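Local coordinates for MstE (Scytonema sp. PCC 10023, PDB 6SBF), which cyclises isoprenoid substrates as a single-domain type II (class II) terpene cyclase, probably in the assembly of merosterol-like scaffolds, at residues Q170-A182 against E208-T222. The protein carries 1 engineered substitution. Residues are numbered along the deposited sequence; the frame is centred on the assembly and turned at random.
Sequences QGWCGAHTCVSAA and EGYWWSDHEYTTALT
Tyr210 lies against the imidazole of His176 in an offset stack, with centroids 4.0 Å apart and planes inclined by 26°. Traced outward, its CB touches His176 CD2 and passes Cys178 SG at 3.8 Å. With CG anti to the backbone N, chi1 -173° lays the ring along one face of the imidazole: His176 CD2 sits 3.3 Å from Tyr210 CG and beside CD1, while NE2 lies over the ring centre, near CD2 and CE2. CD2 also covers the centre of the Trp211 ring. CE1 and CZ continue to Gly171 O, and OH ends in the plane of the Trp172 ring, at its edge, 3.4 Å from Trp172 CD1. That hydroxyl is hydrogen-bonded to Asp318 O. Gly171 O instead accepts His176 NE2 at 2.8 Å and lies close to the imidazole plane, which limits rotation of that ring. Trp211 directs an edge toward a face of His176, and its NE1 shares Thr149 OG1 with His176 ND1. Its CH2 meets one face of Trp172, completing a four-ring cluster. Replacing Tyr210 by an alanine would probably leave His176 without its stacking partner and Asp318 O without the hydroxyl. Cys178 SG accepts a nearly straight hydrogen bond from Tyr210 N (3.3 Å) and a weak one from Trp211 N. Helices 177-182 and 215-222 of the alpha6-alpha6 barrel cross at 34°, their axes approaching to 8.4 Å, and Ala181 CB lies 3.1 Å from Thr222 OG1. The NE2-Gly171 O and Tyr210 N-Cys178 SG bonds, with Trp211 N weaker, probably help to hold loop 208-214 on 170-178 alongside the ring contacts.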
# COMPACT_ATOMS: atom_id res chain seq x y z
N GLN A 170 -8.83 18.32 -10.78
CA GLN A 170 -8.66 17.24 -11.79
C GLN A 170 -7.45 16.37 -11.45
O GLN A 170 -7.37 15.24 -11.98
CB GLN A 170 -8.57 17.83 -13.19
CG GLN A 170 -9.92 18.36 -13.63
CD GLN A 170 -10.99 17.31 -13.40
OE1 GLN A 170 -10.98 16.21 -13.99
NE2 GLN A 170 -11.96 17.64 -12.58
N GLY A 171 -6.50 16.86 -10.65
CA GLY A 171 -5.42 16.01 -10.12
C GLY A 171 -5.95 14.97 -9.15
O GLY A 171 -5.78 13.76 -9.39
N TRP A 172 -6.63 15.44 -8.11
CA TRP A 172 -7.14 14.51 -7.08
C TRP A 172 -8.28 13.62 -7.59
O TRP A 172 -8.54 12.59 -6.94
CB TRP A 172 -7.62 15.33 -5.90
CG TRP A 172 -6.55 15.94 -5.09
CD1 TRP A 172 -5.20 15.90 -5.29
CD2 TRP A 172 -6.75 16.78 -3.94
NE1 TRP A 172 -4.56 16.64 -4.33
CE2 TRP A 172 -5.49 17.17 -3.48
CE3 TRP A 172 -7.89 17.17 -3.26
CZ2 TRP A 172 -5.31 17.94 -2.34
CZ3 TRP A 172 -7.71 17.96 -2.15
CH2 TRP A 172 -6.45 18.35 -1.70
N CYS A 173 -8.94 13.99 -8.68
CA CYS A 173 -10.17 13.32 -9.17
C CYS A 173 -9.93 12.64 -10.52
O CYS A 173 -10.90 12.20 -11.14
CB CYS A 173 -11.36 14.26 -9.21
SG CYS A 173 -11.70 14.99 -7.59
N GLY A 174 -8.69 12.52 -10.93
CA GLY A 174 -8.34 11.75 -12.13
C GLY A 174 -8.01 10.32 -11.79
O GLY A 174 -7.77 9.97 -10.63
N ALA A 175 -7.85 9.52 -12.84
CA ALA A 175 -7.37 8.15 -12.68
C ALA A 175 -6.00 8.16 -12.02
O ALA A 175 -5.12 8.93 -12.47
CB ALA A 175 -7.36 7.42 -13.98
N HIS A 176 -5.78 7.28 -11.07
CA HIS A 176 -4.53 7.16 -10.29
C HIS A 176 -3.96 5.76 -10.46
O HIS A 176 -4.68 4.78 -10.22
CB HIS A 176 -4.79 7.46 -8.83
CG HIS A 176 -5.21 8.87 -8.63
ND1 HIS A 176 -6.15 9.27 -7.70
CD2 HIS A 176 -4.78 10.00 -9.25
CE1 HIS A 176 -6.27 10.60 -7.76
NE2 HIS A 176 -5.43 11.09 -8.71
N THR A 177 -2.71 5.62 -10.83
CA THR A 177 -2.17 4.28 -11.10
C THR A 177 -1.99 3.47 -9.83
O THR A 177 -2.22 2.25 -9.84
CB THR A 177 -0.90 4.45 -11.91
OG1 THR A 177 -1.17 5.25 -13.09
CG2 THR A 177 -0.34 3.13 -12.37
N CYS A 178 -1.61 4.11 -8.74
CA CYS A 178 -1.42 3.47 -7.43
C CYS A 178 -2.77 2.87 -6.96
O CYS A 178 -2.84 1.71 -6.54
CB CYS A 178 -0.87 4.46 -6.41
SG CYS A 178 -1.72 6.07 -6.35
N VAL A 179 -3.84 3.65 -7.04
CA VAL A 179 -5.18 3.21 -6.62
C VAL A 179 -5.68 2.16 -7.59
O VAL A 179 -6.25 1.12 -7.15
CB VAL A 179 -6.14 4.38 -6.51
CG1 VAL A 179 -7.52 3.91 -6.05
CG2 VAL A 179 -5.57 5.41 -5.56
N SER A 180 -5.48 2.31 -8.88
CA SER A 180 -5.90 1.33 -9.88
C SER A 180 -5.20 -0.01 -9.63
O SER A 180 -5.84 -1.08 -9.69
CB SER A 180 -5.60 1.86 -11.28
OG SER A 180 -6.34 3.03 -11.58
N ALA A 181 -3.92 -0.01 -9.31
CA ALA A 181 -3.14 -1.21 -9.06
C ALA A 181 -3.74 -1.94 -7.85
O ALA A 181 -3.89 -3.18 -7.85
CB ALA A 181 -1.68 -0.89 -8.86
N ALA A 182 -4.02 -1.22 -6.79
CA ALA A 182 -4.55 -1.81 -5.56
C ALA A 182 -5.97 -2.35 -5.82
O ALA A 182 -6.28 -3.46 -5.36
CB ALA A 182 -4.53 -0.80 -4.44
N GLU A 208 4.52 4.35 -11.97
CA GLU A 208 4.59 5.49 -11.06
C GLU A 208 3.20 5.73 -10.47
O GLU A 208 2.21 5.69 -11.20
CB GLU A 208 5.07 6.74 -11.82
CG GLU A 208 6.42 6.60 -12.49
CD GLU A 208 6.83 7.83 -13.30
OE1 GLU A 208 5.96 8.64 -13.58
OE2 GLU A 208 7.97 7.87 -13.74
N GLY A 209 3.17 6.00 -9.18
CA GLY A 209 1.93 6.28 -8.47
C GLY A 209 1.62 7.77 -8.38
O GLY A 209 2.41 8.63 -8.78
N TYR A 210 0.47 8.07 -7.83
CA TYR A 210 0.00 9.43 -7.62
C TYR A 210 0.34 9.88 -6.20
O TYR A 210 1.12 10.88 -6.02
CB TYR A 210 -1.50 9.53 -7.92
CG TYR A 210 -1.98 10.96 -7.89
CD1 TYR A 210 -1.83 11.77 -9.00
CD2 TYR A 210 -2.54 11.52 -6.75
CE1 TYR A 210 -2.25 13.09 -8.97
CE2 TYR A 210 -2.95 12.84 -6.71
CZ TYR A 210 -2.78 13.63 -7.83
OH TYR A 210 -3.16 14.94 -7.77
N TRP A 211 -0.15 9.15 -5.19
CA TRP A 211 -0.03 9.60 -3.78
C TRP A 211 1.28 9.19 -3.11
O TRP A 211 1.53 9.58 -1.99
CB TRP A 211 -1.19 9.02 -2.99
CG TRP A 211 -2.54 9.45 -3.43
CD1 TRP A 211 -3.46 8.69 -4.11
CD2 TRP A 211 -3.16 10.73 -3.22
NE1 TRP A 211 -4.59 9.41 -4.36
CE2 TRP A 211 -4.43 10.68 -3.82
CE3 TRP A 211 -2.76 11.94 -2.64
CZ2 TRP A 211 -5.30 11.76 -3.83
CZ3 TRP A 211 -3.63 13.00 -2.64
CH2 TRP A 211 -4.89 12.93 -3.23
N TRP A 212 2.08 8.35 -3.72
CA TRP A 212 3.27 7.79 -3.09
C TRP A 212 4.52 8.23 -3.78
O TRP A 212 4.59 8.22 -5.01
CB TRP A 212 3.21 6.25 -3.12
CG TRP A 212 2.01 5.70 -2.40
CD1 TRP A 212 0.82 5.44 -2.96
CD2 TRP A 212 1.82 5.62 -0.97
NE1 TRP A 212 -0.09 5.09 -2.03
CE2 TRP A 212 0.51 5.20 -0.79
CE3 TRP A 212 2.64 5.83 0.13
CZ2 TRP A 212 -0.01 4.96 0.48
CZ3 TRP A 212 2.11 5.67 1.39
CH2 TRP A 212 0.82 5.17 1.56
N SER A 213 5.54 8.47 -2.98
CA SER A 213 6.88 8.81 -3.49
C SER A 213 7.53 7.56 -4.10
O SER A 213 8.31 7.66 -5.06
CB SER A 213 7.73 9.30 -2.30
OG SER A 213 7.29 10.51 -1.72
N ASP A 214 7.29 6.40 -3.47
CA ASP A 214 8.10 5.20 -3.79
C ASP A 214 7.40 4.39 -4.87
O ASP A 214 6.35 3.70 -4.58
CB ASP A 214 8.32 4.39 -2.53
CG ASP A 214 9.13 5.15 -1.48
OD1 ASP A 214 10.24 5.60 -1.84
OD2 ASP A 214 8.68 5.29 -0.33
N HIS A 215 7.95 4.32 -6.08
CA HIS A 215 7.34 3.64 -7.22
C HIS A 215 7.26 2.12 -7.00
O HIS A 215 6.49 1.47 -7.72
CB HIS A 215 8.17 3.88 -8.49
CG HIS A 215 8.36 5.30 -8.86
ND1 HIS A 215 7.38 6.27 -8.63
CD2 HIS A 215 9.40 5.91 -9.50
CE1 HIS A 215 7.85 7.44 -9.09
NE2 HIS A 215 9.08 7.24 -9.61
N GLU A 216 8.02 1.58 -6.06
CA GLU A 216 7.96 0.13 -5.75
C GLU A 216 6.54 -0.29 -5.33
O GLU A 216 6.17 -1.39 -5.63
CB GLU A 216 9.00 -0.20 -4.69
CG GLU A 216 10.45 0.08 -5.10
CD GLU A 216 10.88 1.52 -5.14
OE1 GLU A 216 11.94 1.81 -5.78
OE2 GLU A 216 10.20 2.37 -4.49
N TYR A 217 5.83 0.57 -4.63
CA TYR A 217 4.46 0.28 -4.21
C TYR A 217 3.58 0.02 -5.42
O TYR A 217 2.96 -1.07 -5.54
CB TYR A 217 3.95 1.46 -3.38
CG TYR A 217 2.49 1.41 -3.00
CD1 TYR A 217 1.50 1.88 -3.79
CD2 TYR A 217 2.10 0.94 -1.76
CE1 TYR A 217 0.16 1.90 -3.43
CE2 TYR A 217 0.77 0.94 -1.37
CZ TYR A 217 -0.21 1.41 -2.19
OH TYR A 217 -1.53 1.42 -1.80
N THR A 218 3.51 0.94 -6.36
CA THR A 218 2.62 0.82 -7.52
C THR A 218 3.14 -0.31 -8.40
O THR A 218 2.32 -1.03 -9.01
CB THR A 218 2.46 2.15 -8.26
OG1 THR A 218 1.96 3.12 -7.35
CG2 THR A 218 1.51 2.07 -9.42
N THR A 219 4.45 -0.41 -8.57
CA THR A 219 5.02 -1.41 -9.49
C THR A 219 4.69 -2.82 -8.96
O THR A 219 4.27 -3.69 -9.73
CB THR A 219 6.51 -1.18 -9.66
OG1 THR A 219 6.72 0.13 -10.21
CG2 THR A 219 7.13 -2.22 -10.59
N ALA A 220 4.93 -3.07 -7.68
CA ALA A 220 4.65 -4.42 -7.11
C ALA A 220 3.15 -4.71 -7.25
O ALA A 220 2.79 -5.80 -7.67
CB ALA A 220 5.04 -4.45 -5.66
N LEU A 221 2.28 -3.78 -6.85
CA LEU A 221 0.84 -4.06 -6.90
C LEU A 221 0.39 -4.32 -8.32
O LEU A 221 -0.46 -5.17 -8.57
CB LEU A 221 0.08 -2.91 -6.26
CG LEU A 221 0.13 -2.84 -4.74
CD1 LEU A 221 -0.41 -1.55 -4.25
CD2 LEU A 221 -0.59 -4.03 -4.10
N THR A 222 0.89 -3.55 -9.28
CA THR A 222 0.46 -3.72 -10.69
C THR A 222 0.94 -5.08 -11.21
O THR A 222 0.13 -5.83 -11.82
CB THR A 222 0.95 -2.58 -11.57
OG1 THR A 222 0.47 -1.32 -11.10
CG2 THR A 222 0.44 -2.81 -12.97
O HOH W 1 -3.17 2.33 -3.64
O HOH W 2 -2.72 -5.64 -7.05